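PDB 4RUW: Endonuclease/exonuclease/phosphatase from Beutenbergia cavernae DSM 12333, which belongs to the endonuclease/exonuclease/phosphatase family, with a DNase I-like fold followed by an Ig-like domain, and carries a bound zinc ion. Local coordinates for residues Asp121-Glu132 with Ser146-Phe157. Residues are numbered along the deposited sequence; the frame is centred on the assembly and turned at random. Where two conformers were deposited one is given.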
loop_
_atom_site.group_PDB
_atom_site.type_symbol
_atom_site.label_atom_id
_atom_site.label_comp_id
_atom_site.label_asym_id
_atom_site.label_seq_id
_atom_site.Cartn_x
_atom_site.Cartn_y
_atom_site.Cartn_z
ATOM N N ASP A 121 2.963 11.921 -23.324
ATOM C CA ASP A 121 3.670 12.126 -22.069
ATOM C C ASP A 121 4.549 10.937 -21.723
ATOM O O ASP A 121 5.192 10.918 -20.673
ATOM C CB ASP A 121 2.662 12.381 -20.958
ATOM C CG ASP A 121 1.759 13.543 -21.279
ATOM O OD1 ASP A 121 2.284 14.671 -21.309
ATOM O OD2 ASP A 121 0.548 13.336 -21.526
ATOM N N GLY A 122 4.563 9.942 -22.605
ATOM C CA GLY A 122 5.454 8.806 -22.470
ATOM C C GLY A 122 4.839 7.546 -21.891
ATOM O O GLY A 122 5.518 6.523 -21.802
ATOM N N TYR A 123 3.567 7.598 -21.495
ATOM C CA TYR A 123 2.926 6.434 -20.881
ATOM C C TYR A 123 2.403 5.488 -21.941
ATOM O O TYR A 123 1.199 5.344 -22.128
ATOM C CB TYR A 123 1.820 6.867 -19.909
ATOM C CG TYR A 123 2.380 7.681 -18.772
ATOM C CD1 TYR A 123 2.855 7.068 -17.615
ATOM C CD2 TYR A 123 2.490 9.063 -18.882
ATOM C CE1 TYR A 123 3.413 7.819 -16.591
ATOM C CE2 TYR A 123 3.034 9.818 -17.869
ATOM C CZ TYR A 123 3.500 9.193 -16.730
ATOM O OH TYR A 123 4.047 9.957 -15.732
ATOM N N VAL A 124 3.329 4.831 -22.627
ATOM C CA VAL A 124 2.989 4.016 -23.787
ATOM C C VAL A 124 2.970 2.517 -23.479
ATOM O O VAL A 124 2.750 1.699 -24.370
ATOM C CB VAL A 124 3.934 4.290 -24.973
ATOM C CG1 VAL A 124 3.780 5.730 -25.439
ATOM C CG2 VAL A 124 5.375 3.992 -24.587
ATOM N N HIS A 125 3.193 2.162 -22.216
ATOM C CA HIS A 125 3.127 0.769 -21.776
ATOM C C HIS A 125 2.003 0.656 -20.766
ATOM O O HIS A 125 2.092 1.203 -19.671
ATOM C CB HIS A 125 4.462 0.352 -21.169
ATOM C CG HIS A 125 5.623 0.656 -22.056
ATOM N ND1 HIS A 125 5.897 -0.067 -23.192
ATOM C CD2 HIS A 125 6.564 1.633 -21.995
ATOM C CE1 HIS A 125 6.961 0.439 -23.792
ATOM N NE2 HIS A 125 7.386 1.468 -23.077
ATOM N N THR A 126 0.926 -0.022 -21.153
ATOM C CA THR A 126 -0.263 -0.104 -20.319
ATOM C C THR A 126 -0.769 -1.537 -20.257
ATOM O O THR A 126 -0.683 -2.276 -21.241
ATOM C CB THR A 126 -1.399 0.771 -20.877
ATOM O OG1 THR A 126 -1.817 0.258 -22.149
ATOM C CG2 THR A 126 -0.951 2.218 -21.018
ATOM N N TRP A 127 -1.305 -1.919 -19.103
ATOM C CA TRP A 127 -1.919 -3.229 -18.966
ATOM C C TRP A 127 -3.195 -3.125 -18.145
ATOM O O TRP A 127 -3.209 -2.502 -17.088
ATOM C CB TRP A 127 -0.967 -4.228 -18.302
ATOM C CG TRP A 127 -1.360 -5.628 -18.620
ATOM C CD1 TRP A 127 -2.355 -6.355 -18.034
ATOM C CD2 TRP A 127 -0.809 -6.457 -19.648
ATOM N NE1 TRP A 127 -2.445 -7.590 -18.623
ATOM C CE2 TRP A 127 -1.504 -7.681 -19.617
ATOM C CE3 TRP A 127 0.214 -6.285 -20.585
ATOM C CZ2 TRP A 127 -1.209 -8.732 -20.486
ATOM C CZ3 TRP A 127 0.504 -7.326 -21.450
ATOM C CH2 TRP A 127 -0.203 -8.534 -21.394
ATOM N N PHE A 128 -4.258 -3.753 -18.636
ATOM C CA PHE A 128 -5.546 -3.799 -17.951
ATOM C C PHE A 128 -5.737 -5.199 -17.372
ATOM O O PHE A 128 -5.684 -6.199 -18.105
ATOM C CB PHE A 128 -6.650 -3.489 -18.967
ATOM C CG PHE A 128 -8.062 -3.630 -18.445
ATOM C CD1 PHE A 128 -8.698 -2.566 -17.829
ATOM C CD2 PHE A 128 -8.780 -4.807 -18.629
ATOM C CE1 PHE A 128 -10.013 -2.670 -17.396
ATOM C CE2 PHE A 128 -10.096 -4.919 -18.189
ATOM C CZ PHE A 128 -10.710 -3.851 -17.574
ATOM N N GLY A 129 -5.947 -5.277 -16.062
ATOM C CA GLY A 129 -6.160 -6.547 -15.391
ATOM C C GLY A 129 -7.600 -6.652 -14.935
ATOM O O GLY A 129 -7.995 -6.008 -13.965
ATOM N N LEU A 130 -8.382 -7.456 -15.641
ATOM C CA LEU A 130 -9.799 -7.609 -15.366
ATOM C C LEU A 130 -10.080 -8.039 -13.928
ATOM O O LEU A 130 -9.442 -8.963 -13.422
ATOM C CB LEU A 130 -10.356 -8.660 -16.321
ATOM C CG LEU A 130 -11.825 -9.029 -16.178
ATOM C CD1 LEU A 130 -12.700 -7.862 -16.558
ATOM C CD2 LEU A 130 -12.131 -10.252 -17.036
ATOM N N THR A 131 -11.052 -7.387 -13.288
ATOM C CA THR A 131 -11.501 -7.795 -11.958
ATOM C C THR A 131 -12.944 -8.304 -11.928
ATOM O O THR A 131 -13.291 -9.120 -11.076
ATOM C CB THR A 131 -11.391 -6.656 -10.904
ATOM O OG1 THR A 131 -12.445 -5.709 -11.099
ATOM C CG2 THR A 131 -10.052 -5.950 -10.980
ATOM N N GLU A 132 -13.791 -7.810 -12.828
ATOM C CA GLU A 132 -15.219 -8.084 -12.737
ATOM C C GLU A 132 -15.890 -7.763 -14.058
ATOM O O GLU A 132 -15.504 -6.807 -14.724
ATOM C CB GLU A 132 -15.847 -7.224 -11.631
ATOM C CG GLU A 132 -17.310 -7.566 -11.365
ATOM C CD GLU A 132 -17.918 -6.810 -10.202
ATOM O OE1 GLU A 132 -17.170 -6.155 -9.441
ATOM O OE2 GLU A 132 -19.155 -6.892 -10.044
ATOM N N SER A 146 -17.067 -4.042 -17.767
ATOM C CA SER A 146 -16.013 -4.658 -16.977
ATOM C C SER A 146 -15.242 -3.618 -16.198
ATOM O O SER A 146 -15.171 -2.457 -16.594
ATOM C CB SER A 146 -15.045 -5.449 -17.859
ATOM O OG SER A 146 -14.211 -4.600 -18.624
ATOM N N ASN A 147 -14.687 -4.054 -15.075
ATOM C CA ASN A 147 -13.780 -3.245 -14.285
ATOM C C ASN A 147 -12.407 -3.888 -14.274
ATOM O O ASN A 147 -12.287 -5.119 -14.308
ATOM C CB ASN A 147 -14.277 -3.107 -12.848
ATOM C CG ASN A 147 -13.376 -2.219 -12.021
ATOM O OD1 ASN A 147 -13.376 -1.013 -12.190
ATOM N ND2 ASN A 147 -12.552 -2.820 -11.171
ATOM N N GLY A 148 -11.371 -3.061 -14.221
ATOM C CA GLY A 148 -10.020 -3.554 -14.069
ATOM C C GLY A 148 -9.147 -2.668 -13.200
ATOM O O GLY A 148 -9.480 -1.503 -12.922
ATOM N N ASN A 149 -8.031 -3.242 -12.759
ATOM C CA ASN A 149 -6.890 -2.479 -12.284
ATOM C C ASN A 149 -5.950 -2.271 -13.460
ATOM O O ASN A 149 -5.847 -3.141 -14.317
ATOM C CB ASN A 149 -6.199 -3.234 -11.160
ATOM C CG ASN A 149 -7.116 -3.465 -9.992
ATOM O OD1 ASN A 149 -7.740 -2.524 -9.495
ATOM N ND2 ASN A 149 -7.231 -4.714 -9.559
ATOM N N VAL A 150 -5.302 -1.112 -13.520
ATOM C CA VAL A 150 -4.436 -0.784 -14.644
ATOM C C VAL A 150 -3.051 -0.400 -14.155
ATOM O O VAL A 150 -2.920 0.256 -13.121
ATOM C CB VAL A 150 -5.053 0.369 -15.483
ATOM C CG1 VAL A 150 -4.037 0.981 -16.451
ATOM C CG2 VAL A 150 -6.301 -0.115 -16.220
ATOM N N VAL A 151 -2.027 -0.846 -14.876
ATOM C CA VAL A 151 -0.682 -0.316 -14.707
ATOM C C VAL A 151 -0.326 0.453 -15.970
ATOM O O VAL A 151 -0.459 -0.079 -17.071
ATOM C CB VAL A 151 0.358 -1.427 -14.458
ATOM C CG1 VAL A 151 1.782 -0.840 -14.456
ATOM C CG2 VAL A 151 0.069 -2.137 -13.143
HETATM N N MSE A 152 0.098 1.702 -15.804
HETATM C CA MSE A 152 0.630 2.496 -16.908
HETATM C C MSE A 152 2.053 2.887 -16.562
HETATM O O MSE A 152 2.359 3.221 -15.421
HETATM C CB MSE A 152 -0.194 3.762 -17.168
HETATM C CG MSE A 152 -1.674 3.507 -17.456
HETATM SE SE MSE A 152 -2.711 5.112 -17.878
HETATM C CE MSE A 152 -2.004 5.457 -19.663
ATOM N N SER A 153 2.925 2.849 -17.552
ATOM C CA SER A 153 4.333 3.035 -17.290
ATOM C C SER A 153 5.029 3.759 -18.435
ATOM O O SER A 153 4.691 3.571 -19.604
ATOM C CB SER A 153 4.965 1.663 -17.074
ATOM O OG SER A 153 6.358 1.740 -16.927
ATOM N N ARG A 154 6.001 4.595 -18.091
ATOM C CA ARG A 154 6.875 5.209 -19.086
ATOM C C ARG A 154 7.975 4.249 -19.517
ATOM O O ARG A 154 8.717 4.526 -20.451
ATOM C CB ARG A 154 7.514 6.477 -18.516
ATOM C CG ARG A 154 6.567 7.658 -18.403
ATOM C CD ARG A 154 7.279 8.906 -17.935
ATOM N NE ARG A 154 6.401 10.070 -17.931
ATOM C CZ ARG A 154 6.807 11.313 -18.169
ATOM N NH1 ARG A 154 8.077 11.563 -18.455
ATOM N NH2 ARG A 154 5.938 12.311 -18.146
ATOM N N HIS A 155 8.063 3.109 -18.842
ATOM C CA HIS A 155 9.148 2.162 -19.071
ATOM C C HIS A 155 8.588 0.821 -19.514
ATOM O O HIS A 155 7.507 0.430 -19.095
ATOM C CB HIS A 155 9.971 2.021 -17.796
ATOM C CG HIS A 155 10.357 3.333 -17.203
ATOM N ND1 HIS A 155 11.194 4.216 -17.852
ATOM C CD2 HIS A 155 9.973 3.949 -16.061
ATOM C CE1 HIS A 155 11.340 5.299 -17.112
ATOM N NE2 HIS A 155 10.609 5.165 -16.020
ATOM N N PRO A 156 9.314 0.114 -20.387
ATOM C CA PRO A 156 8.759 -1.109 -20.972
ATOM C C PRO A 156 8.529 -2.230 -19.969
ATOM O O PRO A 156 9.207 -2.335 -18.943
ATOM C CB PRO A 156 9.821 -1.526 -22.001
ATOM C CG PRO A 156 11.058 -0.868 -21.561
ATOM C CD PRO A 156 10.654 0.419 -20.905
ATOM N N PHE A 157 7.550 -3.068 -20.281
ATOM C CA PHE A 157 7.293 -4.272 -19.513
ATOM C C PHE A 157 8.284 -5.364 -19.905
ATOM O O PHE A 157 8.782 -5.392 -21.033
ATOM C CB PHE A 157 5.876 -4.778 -19.776
ATOM C CG PHE A 157 4.793 -3.826 -19.351
ATOM C CD1 PHE A 157 4.915 -3.064 -18.201
ATOM C CD2 PHE A 157 3.634 -3.708 -20.100
ATOM C CE1 PHE A 157 3.902 -2.199 -17.816
ATOM C CE2 PHE A 157 2.623 -2.846 -19.723
ATOM C CZ PHE A 157 2.757 -2.091 -18.579
HETATM O O HOH W 1 8.206 6.469 -22.425
HETATM O O HOH W 2 9.520 3.236 -23.223
HETATM O O HOH W 3 -6.337 -6.650 -11.639
#
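From H125 opposite S153 to G129 opposite N149, the backbones of strands 125-132 and 146-153 pair antiparallel, as edge strand and neighbour in one sheet of the DNase I-like fold. W127 and V151 exchange bonds both ways, and G129 N meets N149 O at 2.8 Å, almost straight at 169°. Near the strand end T131 and E132 both face N147, a classic beta bulge: N147 O takes a firm bond from T131 N and a weak one from E132 N. A side-chain hydrogen bond joins N147 to T131 as well. With N147 CG anti to the backbone N (chi1 -178°), ND2 donates to T131 OG1 at 2.9 Å, the acceptor lying in the amide plane.

Midway along the strands, the F128 ring slants against G148, CE1 3.4 Å from CA. At the other end, CH-pi contacts join the backbone bonds. P156 CA sits over the H125 ring, 3.5 Å from its centroid, while H125 CB lies over a face of F157. In the conformer given, R154 CG lies over a face of the Y123 ring, 3.8 Å from its centroid.

Water joins G122 O to R154 O, and another joins G129 O to N149 ND2, whose OD1 bonds N95. The chemistry thus implies a division of labour: hydrogen bonds converge on N147 at the bulge, its side chain about 7 Å from the zinc ion, whereas CH-pi contacts close the far end.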